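Local coordinates for fibronectin-binding protein (Streptococcus pyogenes, PDB 5A0L), which acts as a streptococcal surface adhesin whose N-terminal thioester domain mediates covalent binding to the host through an internal thioester, at residues A[30-34]-A[121-125]; A[67-73]-A[189-195]; A[109-113]-A[179-183]; A[143-148]-A[164-169]. The contacts are given in a common frame with arbitrary orientation. Where two conformers were deposited one is given. Residue numbers count along the deposited sequence, not the author numbering.

Interaction 1 of 4, residues A[30-34]-A[121-125]; sequences ARYHN and LNAIL. With ZN (zinc ion), chain C.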
loop_
_atom_site.group_PDB
_atom_site.type_symbol
_atom_site.label_atom_id
_atom_site.label_comp_id
_atom_site.label_asym_id
_atom_site.label_seq_id
_atom_site.Cartn_x
_atom_site.Cartn_y
_atom_site.Cartn_z
ATOM N N ALA A 30 10.531 9.293 10.200
ATOM C CA ALA A 30 10.287 9.570 8.785
ATOM C C ALA A 30 10.054 8.321 7.946
ATOM O O ALA A 30 9.499 8.402 6.847
ATOM C CB ALA A 30 11.446 10.365 8.207
ATOM N N ARG A 31 10.488 7.170 8.455
ATOM C CA ARG A 31 10.277 5.899 7.754
ATOM C C ARG A 31 8.801 5.484 7.643
ATOM O O ARG A 31 8.443 4.659 6.803
ATOM C CB ARG A 31 11.081 4.766 8.415
ATOM C CG ARG A 31 10.680 4.413 9.839
ATOM C CD ARG A 31 11.534 3.264 10.324
ATOM N NE ARG A 31 11.216 2.934 11.702
ATOM C CZ ARG A 31 11.772 3.494 12.772
ATOM N NH1 ARG A 31 12.702 4.449 12.648
ATOM N NH2 ARG A 31 11.382 3.102 13.982
ATOM N N TYR A 32 7.959 6.034 8.520
ATOM C CA TYR A 32 6.571 5.622 8.599
ATOM C C TYR A 32 5.605 6.574 7.911
ATOM O O TYR A 32 5.781 7.788 7.937
ATOM C CB TYR A 32 6.101 5.465 10.039
ATOM C CG TYR A 32 6.814 4.393 10.842
ATOM C CD1 TYR A 32 7.011 3.109 10.331
ATOM C CD2 TYR A 32 7.223 4.632 12.128
ATOM C CE1 TYR A 32 7.620 2.112 11.060
ATOM C CE2 TYR A 32 7.851 3.651 12.866
ATOM C CZ TYR A 32 8.040 2.392 12.325
ATOM O OH TYR A 32 8.704 1.458 13.059
ATOM N N HIS A 33 4.592 5.970 7.312
ATOM C CA HIS A 33 3.414 6.641 6.814
ATOM C C HIS A 33 2.189 5.784 7.161
ATOM O O HIS A 33 2.313 4.555 7.378
ATOM C CB HIS A 33 3.483 6.875 5.288
ATOM C CG HIS A 33 4.649 7.698 4.862
ATOM N ND1 HIS A 33 5.866 7.146 4.546
ATOM C CD2 HIS A 33 4.812 9.037 4.781
ATOM C CE1 HIS A 33 6.717 8.104 4.237
ATOM N NE2 HIS A 33 6.107 9.263 4.382
ATOM N N ASN A 34 1.010 6.392 7.178
ATOM C CA ASN A 34 -0.216 5.639 7.385
ATOM C C ASN A 34 -1.306 6.325 6.594
ATOM O O ASN A 34 -2.012 7.212 7.072
ATOM C CB ASN A 34 -0.535 5.523 8.875
ATOM C CG ASN A 34 -1.690 4.592 9.128
ATOM O OD1 ASN A 34 -2.400 4.198 8.208
ATOM N ND2 ASN A 34 -1.854 4.198 10.366
ATOM N N LEU A 121 2.470 0.024 12.245
ATOM C CA LEU A 121 3.247 0.868 11.324
ATOM C C LEU A 121 4.313 0.063 10.615
ATOM O O LEU A 121 4.647 0.366 9.457
ATOM C CB LEU A 121 3.841 2.059 12.082
ATOM C CG LEU A 121 2.827 3.125 12.504
ATOM C CD1 LEU A 121 3.411 4.090 13.543
ATOM C CD2 LEU A 121 2.276 3.901 11.310
ATOM N N ASN A 122 4.886 -0.931 11.286
ATOM C CA ASN A 122 5.829 -1.838 10.633
ATOM C C ASN A 122 5.145 -2.758 9.597
ATOM O O ASN A 122 5.765 -3.092 8.578
ATOM C CB ASN A 122 6.574 -2.682 11.665
ATOM C CG ASN A 122 7.527 -1.873 12.509
ATOM O OD1 ASN A 122 8.080 -0.876 12.052
ATOM N ND2 ASN A 122 7.740 -2.317 13.760
ATOM N N ALA A 123 3.914 -3.154 9.876
ATOM C CA ALA A 123 3.167 -4.024 8.977
ATOM C C ALA A 123 2.820 -3.241 7.709
ATOM O O ALA A 123 2.875 -3.790 6.582
ATOM C CB ALA A 123 1.937 -4.562 9.657
ATOM N N ILE A 124 2.409 -1.986 7.872
ATOM C CA ILE A 124 2.172 -1.100 6.713
ATOM C C ILE A 124 3.477 -0.974 5.918
ATOM O O ILE A 124 3.465 -1.070 4.687
ATOM C CB ILE A 124 1.663 0.264 7.213
ATOM C CG1 ILE A 124 0.242 0.140 7.760
ATOM C CG2 ILE A 124 1.704 1.308 6.099
ATOM C CD1 ILE A 124 -0.234 1.334 8.549
ATOM N N LEU A 125 4.587 -0.767 6.592
ATOM C CA LEU A 125 5.864 -0.592 5.913
ATOM C C LEU A 125 6.243 -1.830 5.101
ATOM O O LEU A 125 6.718 -1.711 3.949
ATOM C CB LEU A 125 6.939 -0.201 6.912
ATOM C CG LEU A 125 8.324 0.073 6.388
ATOM C CD1 LEU A 125 8.326 1.171 5.330
ATOM C CD2 LEU A 125 9.207 0.458 7.600
HETATM ZN ZN ZN C . 7.198 11.154 4.240
HETATM O O HOH W 1 8.995 10.407 5.232
HETATM O O HOH W 2 4.419 2.775 7.787
HETATM O O HOH W 3 8.353 12.978 4.065
HETATM O O HOH W 4 7.959 10.821 2.318
HETATM O O HOH W 5 6.602 11.900 6.124
HETATM O O HOH W 6 5.695 12.273 3.332
#

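Interaction 2 of 4, residues A[67-73]-A[189-195]; sequences FYKKIDG and RLNIFKS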
loop_
_atom_site.group_PDB
_atom_site.type_symbol
_atom_site.label_atom_id
_atom_site.label_comp_id
_atom_site.label_asym_id
_atom_site.label_seq_id
_atom_site.Cartn_x
_atom_site.Cartn_y
_atom_site.Cartn_z
ATOM N N PHE A 67 -6.449 15.509 -3.314
ATOM C CA PHE A 67 -7.706 14.948 -3.724
ATOM C C PHE A 67 -7.516 13.914 -4.846
ATOM O O PHE A 67 -6.536 13.990 -5.594
ATOM C CB PHE A 67 -8.695 16.058 -4.124
ATOM C CG PHE A 67 -9.089 16.911 -2.947
ATOM C CD1 PHE A 67 -9.974 16.434 -1.981
ATOM C CD2 PHE A 67 -8.510 18.152 -2.748
ATOM C CE1 PHE A 67 -10.304 17.221 -0.862
ATOM C CE2 PHE A 67 -8.847 18.929 -1.641
ATOM C CZ PHE A 67 -9.741 18.454 -0.711
ATOM N N TYR A 68 -8.488 13.010 -4.944
ATOM C CA TYR A 68 -8.366 11.819 -5.730
ATOM C C TYR A 68 -9.692 11.411 -6.357
ATOM O O TYR A 68 -10.768 11.589 -5.781
ATOM C CB TYR A 68 -7.903 10.683 -4.787
ATOM C CG TYR A 68 -6.495 10.789 -4.343
ATOM C CD1 TYR A 68 -5.482 10.185 -5.085
ATOM C CD2 TYR A 68 -6.138 11.472 -3.160
ATOM C CE1 TYR A 68 -4.182 10.288 -4.755
ATOM C CE2 TYR A 68 -4.795 11.603 -2.827
ATOM C CZ TYR A 68 -3.805 10.995 -3.647
ATOM O OH TYR A 68 -2.463 11.050 -3.294
ATOM N N LYS A 69 -9.557 10.767 -7.530
ATOM C CA LYS A 69 -10.658 10.083 -8.202
ATOM C C LYS A 69 -10.538 8.573 -7.969
ATOM O O LYS A 69 -9.454 8.023 -8.166
ATOM C CB LYS A 69 -10.593 10.399 -9.715
ATOM C CG LYS A 69 -11.569 9.625 -10.570
ATOM C CD LYS A 69 -11.367 9.950 -12.049
ATOM C CE LYS A 69 -12.131 11.120 -12.504
ATOM N NZ LYS A 69 -12.117 10.965 -13.984
ATOM N N LYS A 70 -11.661 7.950 -7.582
ATOM C CA LYS A 70 -11.647 6.503 -7.284
ATOM C C LYS A 70 -11.976 5.701 -8.547
ATOM O O LYS A 70 -12.993 5.958 -9.185
ATOM C CB LYS A 70 -12.642 6.219 -6.185
ATOM C CG LYS A 70 -12.616 4.769 -5.702
ATOM C CD LYS A 70 -13.501 4.511 -4.518
ATOM C CE LYS A 70 -14.964 4.502 -4.829
ATOM N NZ LYS A 70 -15.384 3.222 -5.454
ATOM N N ILE A 71 -11.131 4.704 -8.818
ATOM C CA ILE A 71 -11.202 3.822 -10.016
ATOM C C ILE A 71 -11.191 2.379 -9.522
ATOM O O ILE A 71 -10.527 2.055 -8.542
ATOM C CB ILE A 71 -9.964 4.082 -10.947
ATOM C CG1 ILE A 71 -10.028 5.568 -11.389
ATOM C CG2 ILE A 71 -9.886 3.197 -12.198
ATOM C CD1 ILE A 71 -8.824 6.046 -12.126
ATOM N N ASP A 72 -11.928 1.506 -10.202
ATOM C CA ASP A 72 -11.860 0.085 -9.816
ATOM C C ASP A 72 -10.498 -0.499 -10.202
ATOM O O ASP A 72 -9.969 -0.238 -11.292
ATOM C CB ASP A 72 -13.003 -0.726 -10.444
ATOM C CG ASP A 72 -14.322 -0.710 -9.587
ATOM O OD1 ASP A 72 -14.458 -0.033 -8.524
ATOM O OD2 ASP A 72 -15.246 -1.417 -9.991
ATOM N N GLY A 73 -9.894 -1.249 -9.293
ATOM C CA GLY A 73 -8.678 -1.939 -9.607
ATOM C C GLY A 73 -8.905 -3.055 -10.609
ATOM O O GLY A 73 -9.953 -3.700 -10.596
ATOM N N ARG A 189 -12.045 -7.210 -4.608
ATOM C CA ARG A 189 -11.756 -6.062 -5.464
ATOM C C ARG A 189 -11.067 -4.983 -4.630
ATOM O O ARG A 189 -11.434 -4.753 -3.478
ATOM C CB ARG A 189 -13.057 -5.491 -6.048
ATOM C CG ARG A 189 -12.843 -4.414 -7.114
ATOM C CD ARG A 189 -14.146 -3.881 -7.706
ATOM N NE ARG A 189 -15.012 -4.952 -8.163
ATOM C CZ ARG A 189 -16.309 -4.812 -8.430
ATOM N NH1 ARG A 189 -16.898 -3.631 -8.330
ATOM N NH2 ARG A 189 -17.011 -5.868 -8.778
ATOM N N LEU A 190 -10.108 -4.307 -5.267
ATOM C CA LEU A 190 -9.455 -3.145 -4.692
ATOM C C LEU A 190 -9.711 -1.945 -5.604
ATOM O O LEU A 190 -10.359 -2.045 -6.645
ATOM C CB LEU A 190 -7.959 -3.356 -4.472
ATOM C CG LEU A 190 -7.618 -4.568 -3.611
ATOM C CD1 LEU A 190 -6.108 -4.727 -3.589
ATOM C CD2 LEU A 190 -8.164 -4.453 -2.185
ATOM N N ASN A 191 -9.180 -0.789 -5.192
ATOM C CA ASN A 191 -9.392 0.475 -5.890
ATOM C C ASN A 191 -8.083 1.216 -6.030
ATOM O O ASN A 191 -7.234 1.185 -5.135
ATOM C CB ASN A 191 -10.426 1.321 -5.142
ATOM C CG ASN A 191 -11.769 0.646 -5.069
ATOM O OD1 ASN A 191 -12.006 -0.224 -4.196
ATOM N ND2 ASN A 191 -12.621 0.973 -6.016
ATOM N N ILE A 192 -7.979 1.911 -7.173
ATOM C CA ILE A 192 -6.912 2.874 -7.404
ATOM C C ILE A 192 -7.521 4.270 -7.199
ATOM O O ILE A 192 -8.628 4.540 -7.604
ATOM C CB ILE A 192 -6.321 2.747 -8.840
ATOM C CG1 ILE A 192 -5.509 1.442 -8.940
ATOM C CG2 ILE A 192 -5.506 3.983 -9.240
ATOM C CD1 ILE A 192 -4.162 1.493 -8.251
ATOM N N PHE A 193 -6.722 5.108 -6.544
ATOM C CA PHE A 193 -7.059 6.521 -6.350
ATOM C C PHE A 193 -6.082 7.336 -7.205
ATOM O O PHE A 193 -4.884 7.349 -6.953
ATOM C CB PHE A 193 -7.006 6.863 -4.867
ATOM C CG PHE A 193 -8.156 6.241 -4.104
ATOM C CD1 PHE A 193 -8.073 4.922 -3.674
ATOM C CD2 PHE A 193 -9.349 6.915 -3.913
ATOM C CE1 PHE A 193 -9.141 4.338 -3.048
ATOM C CE2 PHE A 193 -10.406 6.331 -3.254
ATOM C CZ PHE A 193 -10.305 5.012 -2.840
ATOM N N LYS A 194 -6.664 8.001 -8.218
ATOM C CA LYS A 194 -5.904 8.787 -9.188
ATOM C C LYS A 194 -5.771 10.225 -8.642
ATOM O O LYS A 194 -6.792 10.901 -8.393
ATOM C CB LYS A 194 -6.646 8.824 -10.517
ATOM C CG LYS A 194 -5.976 9.676 -11.573
ATOM C CD LYS A 194 -6.788 9.833 -12.833
ATOM C CE LYS A 194 -6.073 10.712 -13.924
ATOM N NZ LYS A 194 -7.097 11.082 -14.898
ATOM N N SER A 195 -4.536 10.637 -8.404
ATOM C CA SER A 195 -4.272 11.939 -7.825
ATOM C C SER A 195 -4.666 13.091 -8.746
ATOM O O SER A 195 -4.300 13.112 -9.923
ATOM C CB SER A 195 -2.809 12.080 -7.507
ATOM O OG SER A 195 -2.558 13.285 -6.800
HETATM O O HOH W 7 -9.431 -5.124 -8.012
#

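Interaction 3 of 4, residues A[109-113]-A[179-183]; sequences SNANG and TAANK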
loop_
_atom_site.group_PDB
_atom_site.type_symbol
_atom_site.label_atom_id
_atom_site.label_comp_id
_atom_site.label_asym_id
_atom_site.label_seq_id
_atom_site.Cartn_x
_atom_site.Cartn_y
_atom_site.Cartn_z
ATOM N N SER A 109 -5.707 -7.018 6.268
ATOM C CA SER A 109 -6.411 -8.307 6.194
ATOM C C SER A 109 -5.612 -9.485 6.721
ATOM O O SER A 109 -6.184 -10.387 7.331
ATOM C CB SER A 109 -6.873 -8.620 4.763
ATOM O OG SER A 109 -7.985 -7.843 4.395
ATOM N N ASN A 110 -4.317 -9.518 6.468
ATOM C CA ASN A 110 -3.450 -10.513 7.126
ATOM C C ASN A 110 -4.037 -11.902 7.041
ATOM O O ASN A 110 -4.061 -12.663 8.042
ATOM C CB ASN A 110 -3.207 -10.113 8.588
ATOM C CG ASN A 110 -2.209 -11.014 9.272
ATOM O OD1 ASN A 110 -1.303 -11.554 8.631
ATOM N ND2 ASN A 110 -2.326 -11.130 10.613
ATOM N N ALA A 111 -4.474 -12.316 5.845
ATOM C CA ALA A 111 -5.375 -13.484 5.781
ATOM C C ALA A 111 -4.706 -14.802 6.143
ATOM O O ALA A 111 -5.431 -15.730 6.538
ATOM C CB ALA A 111 -5.980 -13.615 4.389
ATOM N N ASN A 112 -3.383 -14.883 6.013
ATOM C CA ASN A 112 -2.647 -16.096 6.314
ATOM C C ASN A 112 -1.652 -15.936 7.457
ATOM O O ASN A 112 -0.796 -16.781 7.672
ATOM C CB ASN A 112 -2.011 -16.681 5.037
ATOM C CG ASN A 112 -3.059 -17.244 4.136
ATOM O OD1 ASN A 112 -3.527 -18.366 4.361
ATOM N ND2 ASN A 112 -3.462 -16.487 3.118
ATOM N N GLY A 113 -1.795 -14.831 8.199
ATOM C CA GLY A 113 -0.981 -14.613 9.379
ATOM C C GLY A 113 0.398 -14.104 9.155
ATOM O O GLY A 113 1.199 -14.004 10.097
ATOM N N THR A 179 0.212 -21.337 -2.792
ATOM C CA THR A 179 0.553 -21.976 -1.534
ATOM C C THR A 179 -0.197 -21.447 -0.296
ATOM O O THR A 179 -0.290 -22.149 0.729
ATOM C CB THR A 179 2.056 -21.888 -1.295
ATOM O OG1 THR A 179 2.449 -20.525 -1.262
ATOM C CG2 THR A 179 2.831 -22.574 -2.401
ATOM N N ALA A 180 -0.764 -20.254 -0.367
ATOM C CA ALA A 180 -1.488 -19.709 0.771
ATOM C C ALA A 180 -2.741 -20.550 0.987
ATOM O O ALA A 180 -3.466 -20.854 0.060
ATOM C CB ALA A 180 -1.864 -18.283 0.502
ATOM N N ALA A 181 -3.004 -20.919 2.238
ATOM C CA ALA A 181 -4.185 -21.715 2.490
ATOM C C ALA A 181 -5.489 -20.951 2.310
ATOM O O ALA A 181 -6.490 -21.465 1.804
ATOM C CB ALA A 181 -4.107 -22.321 3.872
ATOM N N ASN A 182 -5.511 -19.721 2.820
ATOM C CA ASN A 182 -6.712 -18.884 2.739
ATOM C C ASN A 182 -6.612 -18.035 1.457
ATOM O O ASN A 182 -5.714 -17.203 1.328
ATOM C CB ASN A 182 -6.853 -18.035 3.993
ATOM C CG ASN A 182 -7.029 -18.880 5.243
ATOM O OD1 ASN A 182 -7.776 -19.876 5.239
ATOM N ND2 ASN A 182 -6.306 -18.541 6.299
ATOM N N LYS A 183 -7.521 -18.288 0.518
ATOM C CA LYS A 183 -7.524 -17.670 -0.794
ATOM C C LYS A 183 -8.371 -16.395 -0.800
ATOM O O LYS A 183 -9.299 -16.221 0.019
ATOM C CB LYS A 183 -8.116 -18.635 -1.826
ATOM C CG LYS A 183 -7.555 -20.042 -1.841
ATOM C CD LYS A 183 -6.075 -20.068 -2.158
ATOM C CE LYS A 183 -5.582 -21.490 -2.238
ATOM N NZ LYS A 183 -4.132 -21.563 -2.508
HETATM O O HOH W 8 -1.511 -20.361 4.725
#

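Interaction 4 of 4, residues A[143-148]-A[164-169]; sequences VNKMWE and MREALK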
loop_
_atom_site.group_PDB
_atom_site.type_symbol
_atom_site.label_atom_id
_atom_site.label_comp_id
_atom_site.label_asym_id
_atom_site.label_seq_id
_atom_site.Cartn_x
_atom_site.Cartn_y
_atom_site.Cartn_z
ATOM N N VAL A 143 16.819 -8.763 1.275
ATOM C CA VAL A 143 15.795 -8.663 2.335
ATOM C C VAL A 143 16.386 -8.970 3.716
ATOM O O VAL A 143 15.991 -8.346 4.695
ATOM C CB VAL A 143 14.555 -9.543 2.025
ATOM C CG1 VAL A 143 13.576 -9.580 3.201
ATOM C CG2 VAL A 143 13.859 -9.077 0.762
ATOM N N ASN A 144 17.346 -9.894 3.789
ATOM C CA ASN A 144 17.930 -10.256 5.087
ATOM C C ASN A 144 18.661 -9.149 5.788
ATOM O O ASN A 144 18.925 -9.261 6.989
ATOM C CB ASN A 144 18.892 -11.428 4.955
ATOM C CG ASN A 144 18.187 -12.733 4.812
ATOM O OD1 ASN A 144 16.991 -12.843 5.063
ATOM N ND2 ASN A 144 18.943 -13.756 4.420
ATOM N N LYS A 145 19.030 -8.100 5.049
ATOM C CA LYS A 145 19.681 -6.933 5.639
ATOM C C LYS A 145 18.760 -5.727 5.765
ATOM O O LYS A 145 19.176 -4.696 6.253
ATOM C CB LYS A 145 20.934 -6.557 4.831
ATOM C CG LYS A 145 22.082 -7.547 4.958
ATOM C CD LYS A 145 23.197 -7.256 3.986
ATOM C CE LYS A 145 24.448 -8.054 4.338
ATOM N NZ LYS A 145 24.190 -9.530 4.405
ATOM N N MET A 146 17.510 -5.839 5.339
ATOM C CA MET A 146 16.625 -4.672 5.388
ATOM C C MET A 146 16.368 -4.261 6.822
ATOM O O MET A 146 16.165 -5.102 7.705
ATOM C CB MET A 146 15.328 -4.929 4.636
ATOM C CG MET A 146 15.543 -4.911 3.131
ATOM S SD MET A 146 14.038 -5.286 2.212
ATOM C CE MET A 146 13.143 -3.783 2.413
ATOM N N TRP A 147 16.369 -2.945 7.020
ATOM C CA TRP A 147 16.131 -2.317 8.335
ATOM C C TRP A 147 17.223 -2.633 9.375
ATOM O O TRP A 147 17.037 -2.389 10.578
ATOM C CB TRP A 147 14.719 -2.655 8.869
ATOM C CG TRP A 147 13.658 -2.317 7.898
ATOM C CD1 TRP A 147 13.310 -1.079 7.479
ATOM C CD2 TRP A 147 12.812 -3.237 7.187
ATOM N NE1 TRP A 147 12.302 -1.168 6.544
ATOM C CE2 TRP A 147 11.982 -2.486 6.345
ATOM C CE3 TRP A 147 12.689 -4.622 7.186
ATOM C CZ2 TRP A 147 11.013 -3.072 5.544
ATOM C CZ3 TRP A 147 11.732 -5.207 6.378
ATOM C CH2 TRP A 147 10.914 -4.439 5.563
ATOM N N GLU A 148 18.365 -3.146 8.939
ATOM C CA GLU A 148 19.448 -3.388 9.868
ATOM C C GLU A 148 19.931 -2.077 10.517
ATOM O O GLU A 148 20.382 -2.077 11.665
ATOM C CB GLU A 148 20.596 -4.121 9.188
ATOM C CG GLU A 148 21.669 -4.625 10.142
ATOM C CD GLU A 148 21.242 -5.706 11.133
ATOM O OE1 GLU A 148 20.155 -6.283 11.028
ATOM O OE2 GLU A 148 22.071 -5.987 12.018
ATOM N N MET A 164 9.416 -8.851 10.206
ATOM C CA MET A 164 9.191 -8.042 8.989
ATOM C C MET A 164 9.867 -8.636 7.755
ATOM O O MET A 164 9.260 -8.701 6.679
ATOM C CB MET A 164 9.722 -6.627 9.228
ATOM C CG MET A 164 8.886 -5.812 10.252
ATOM S SD MET A 164 9.761 -4.328 10.841
ATOM C CE MET A 164 9.693 -3.295 9.360
ATOM N N ARG A 165 11.113 -9.056 7.910
ATOM C CA ARG A 165 11.843 -9.635 6.792
ATOM C C ARG A 165 11.184 -10.919 6.317
ATOM O O ARG A 165 11.038 -11.120 5.101
ATOM C CB ARG A 165 13.281 -9.929 7.199
ATOM C CG ARG A 165 14.099 -8.697 7.475
ATOM C CD ARG A 165 15.416 -9.039 8.168
ATOM N NE ARG A 165 16.266 -7.873 8.376
ATOM C CZ ARG A 165 17.280 -7.795 9.231
ATOM N NH1 ARG A 165 17.613 -8.831 9.973
ATOM N NH2 ARG A 165 17.951 -6.658 9.354
ATOM N N GLU A 166 10.774 -11.784 7.245
ATOM C CA GLU A 166 10.149 -13.022 6.835
ATOM C C GLU A 166 8.819 -12.791 6.145
ATOM O O GLU A 166 8.470 -13.473 5.166
ATOM C CB GLU A 166 10.037 -13.986 8.044
ATOM C CG GLU A 166 11.398 -14.457 8.556
ATOM C CD GLU A 166 12.294 -15.022 7.443
ATOM O OE1 GLU A 166 11.869 -16.009 6.807
ATOM O OE2 GLU A 166 13.423 -14.476 7.185
ATOM N N ALA A 167 8.046 -11.832 6.644
ATOM C CA ALA A 167 6.769 -11.496 6.034
ATOM C C ALA A 167 6.974 -10.986 4.604
ATOM O O ALA A 167 6.237 -11.363 3.693
ATOM C CB ALA A 167 5.999 -10.496 6.865
ATOM N N LEU A 168 7.943 -10.091 4.444
ATOM C CA LEU A 168 8.186 -9.519 3.117
ATOM C C LEU A 168 8.534 -10.622 2.087
ATOM O O LEU A 168 8.014 -10.622 0.963
ATOM C CB LEU A 168 9.268 -8.455 3.211
ATOM C CG LEU A 168 9.574 -7.738 1.899
ATOM C CD1 LEU A 168 8.341 -7.137 1.267
ATOM C CD2 LEU A 168 10.631 -6.663 2.157
ATOM N N LYS A 169 9.371 -11.567 2.485
ATOM C CA LYS A 169 9.730 -12.660 1.596
ATOM C C LYS A 169 8.488 -13.445 1.153
ATOM O O LYS A 169 8.352 -13.801 -0.018
ATOM C CB LYS A 169 10.693 -13.614 2.284
ATOM C CG LYS A 169 12.063 -13.050 2.531
ATOM C CD LYS A 169 12.921 -14.085 3.263
ATOM C CE LYS A 169 14.229 -13.491 3.676
ATOM N NZ LYS A 169 14.985 -14.441 4.539
HETATM O O HOH W 9 19.410 -8.452 12.197
#

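Interaction 1 of 4, residues A[30-34]-A[121-125]
Tyr32 lays one face of its ring over the CB of Leu121, a CH-pi contact with Leu121 CB 3.9 Å from the ring centroid and close to the ring normal. Farther along the helix, Leu125 CD2 approaches Tyr32 CE1 at 4.2 Å. At the ring's tip the contact turns polar: Tyr32 OH donates to Asn122 OD1 at 2.6 Å. Tyr32 OH is also an acceptor, taking a hydrogen bond from Arg31 NH2 (3.3 Å) and a weak one from Arg31 NE, while Arg31 NH1 forms a salt bridge with Glu155. Toward Asn34, the loop backbone rests on the helix. His33 O lies 3.5 Å from Ile124 CG2, and water 2 links His33 O (2.8 Å) with Leu121 O (2.9 Å). The CA-to-CB bond of His33 points away, and its ring binds a zinc ion through NE2 at 2.2 Å; five waters complete the six ligands, one donating to Ala30 O. The contact pins the loop between strands 19-23 and 35-39 to the N-terminal part of helix 120-135. Ile124 reaches beyond to Gln46 and Tyr48 of strand 45-49, and Asn34 OD1 accepts a hydrogen bond from Gln46 NE2, so helix, loop and barrel meet here.

Interaction 2 of 4, residues A[67-73]-A[189-195]
Backbone hydrogen bonds hold this pair of antiparallel strands. Lys69 and Lys194 are a hydrogen-bonded pair, N to O in both directions (Lys69 N to Lys194 O 2.9 Å, Lys194 N to Lys69 O 2.8 Å). Ile71 and Ile192 repeat the pattern, with Ile71 N to Ile192 O at 2.8 Å and Ile192 N to Ile71 O at 2.9 Å. Beyond the last bridge, Gly73 N still reaches Leu190 O at 2.8 Å; a CB on Gly73 would clash with that oxygen. At the same end, Asp72 OD2 and Arg189 NH1 form a salt bridge of 3.2 Å. In the non-hydrogen-bonded pairs, CA-H...O contacts help, as from Tyr68 CA to Lys194 O (3.2 Å). On one face Tyr68 CD1 packs on Phe193 CB at 3.7 Å and Lys70 CD on Phe193 CZ at 3.6 Å; on the other, Ile71 CD1 lies 3.9 Å from Lys194 CB. Strand 203-205 flanks 191-195 on its far edge, continuing the antiparallel barrel. Trp19 of strand 19-23 meets the Tyr68, Lys70 and Phe193 face, whereas helix 75-81 packs on Ile71, Ile192 and Lys194 through Tyr81.

Interaction 3 of 4, residues A[109-113]-A[179-183]
Neither segment is regular where they meet: Asn110 to Gly113 make a type I turn, closed by Gly113 N to Asn110 O at 3.1 Å, and Ala180 is the first residue to leave helical angles after helix 176-179. The nearest CA atoms, those of Asn112 and Asn182, stay 6.1 Å apart, so side chains must span the gap. The Asn112 amide does most of this. Asn112 OD1 accepts from Asn182 N at 2.9 Å and Asn112 ND2 donates to Asn182 O at 3.0 Å, so one side-chain amide pairs with both backbone polar groups of a single residue. Asn182 answers with ND2 to Ala111 O, also 3.0 Å. Water 8 adds a bridge between Asn112 OD1 (2.9 Å) and Ala181 N (3.0 Å), and Asn112 ND2 has a further partner in Asn105 of helix 92-105. Little else meets: Ala180 CB lies 3.6 Å from Asn112 ND2 as a plain van der Waals contact. With so little area buried, this surface join of two loops depends on the directionality of its amide hydrogen bonds.

Interaction 4 of 4, residues A[143-148]-A[164-169]
The loop 143-148 curls into a hollow, and the side chain of Arg165 fills it. Arg165 CG passes 3.4 Å from Val143 O, and the guanidinium ends inside the curve, one face turned to Asn144 O. At its edge, Arg165 NE and NH2 both donate to Met146 O at 2.9 Å, while NH2 also forms a salt bridge with Glu148 OE1 at 2.8 Å. The hollow owes part of its shape to the type II turn Lys145 to Glu148, in which Trp147, with positive phi, serves as N-cap for helix 148-152. One helical turn on from Met164, Leu168 is the apolar bump: Leu168 CD2 sits among Met146 SD (3.7 Å), Trp147 CH2 (4.1 Å) and Val143 CG2 (4.3 Å). Met164 folds onto the indole, its CE 3.7 Å from the centroid of the six-membered ring of Trp147 and almost on the normal, a CH-pi contact; Met164 SD, 5.0 Å from the same centroid and oblique, adds a Met-aromatic contact. At the other end Val143 CG1 leans on Lys169 CG at 3.8 Å, and Lys169 NZ donates to Asn144 OD1 at 2.6 Å while keeping a salt bridge to Glu166. Glu148 has a second partner in Arg152 of helix 148-152. The contact ties the approach to that helix onto helix 158-172, and helix 120-135 packs against both segments, with Leu125 against Trp147 and Val126 against Met164.

How the interactions relate
Interactions 1 and 4 are continuous through helix 120-135: Leu125 CD2 meets Trp147 NE1 at 3.7 Å and Asn122 CB meets Met164 SD at 3.7 Å, their centres being 14 Å apart. Interaction 2 lies across the chain's centre from both, its centre 21 Å from that of interaction 1 and 29 Å from that of interaction 4. Interaction 3 touches none of them; its nearest atoms are about 7 Å from interactions 2 and 4. In this family the thioester joins a cysteine and a glutamine, here probably at the end of strand 45-49 and Gln201. Tyr68 OH of interaction 2 is hydrogen-bonded to Gln201 O, and Ile124 of interaction 1 touches strand 45-49.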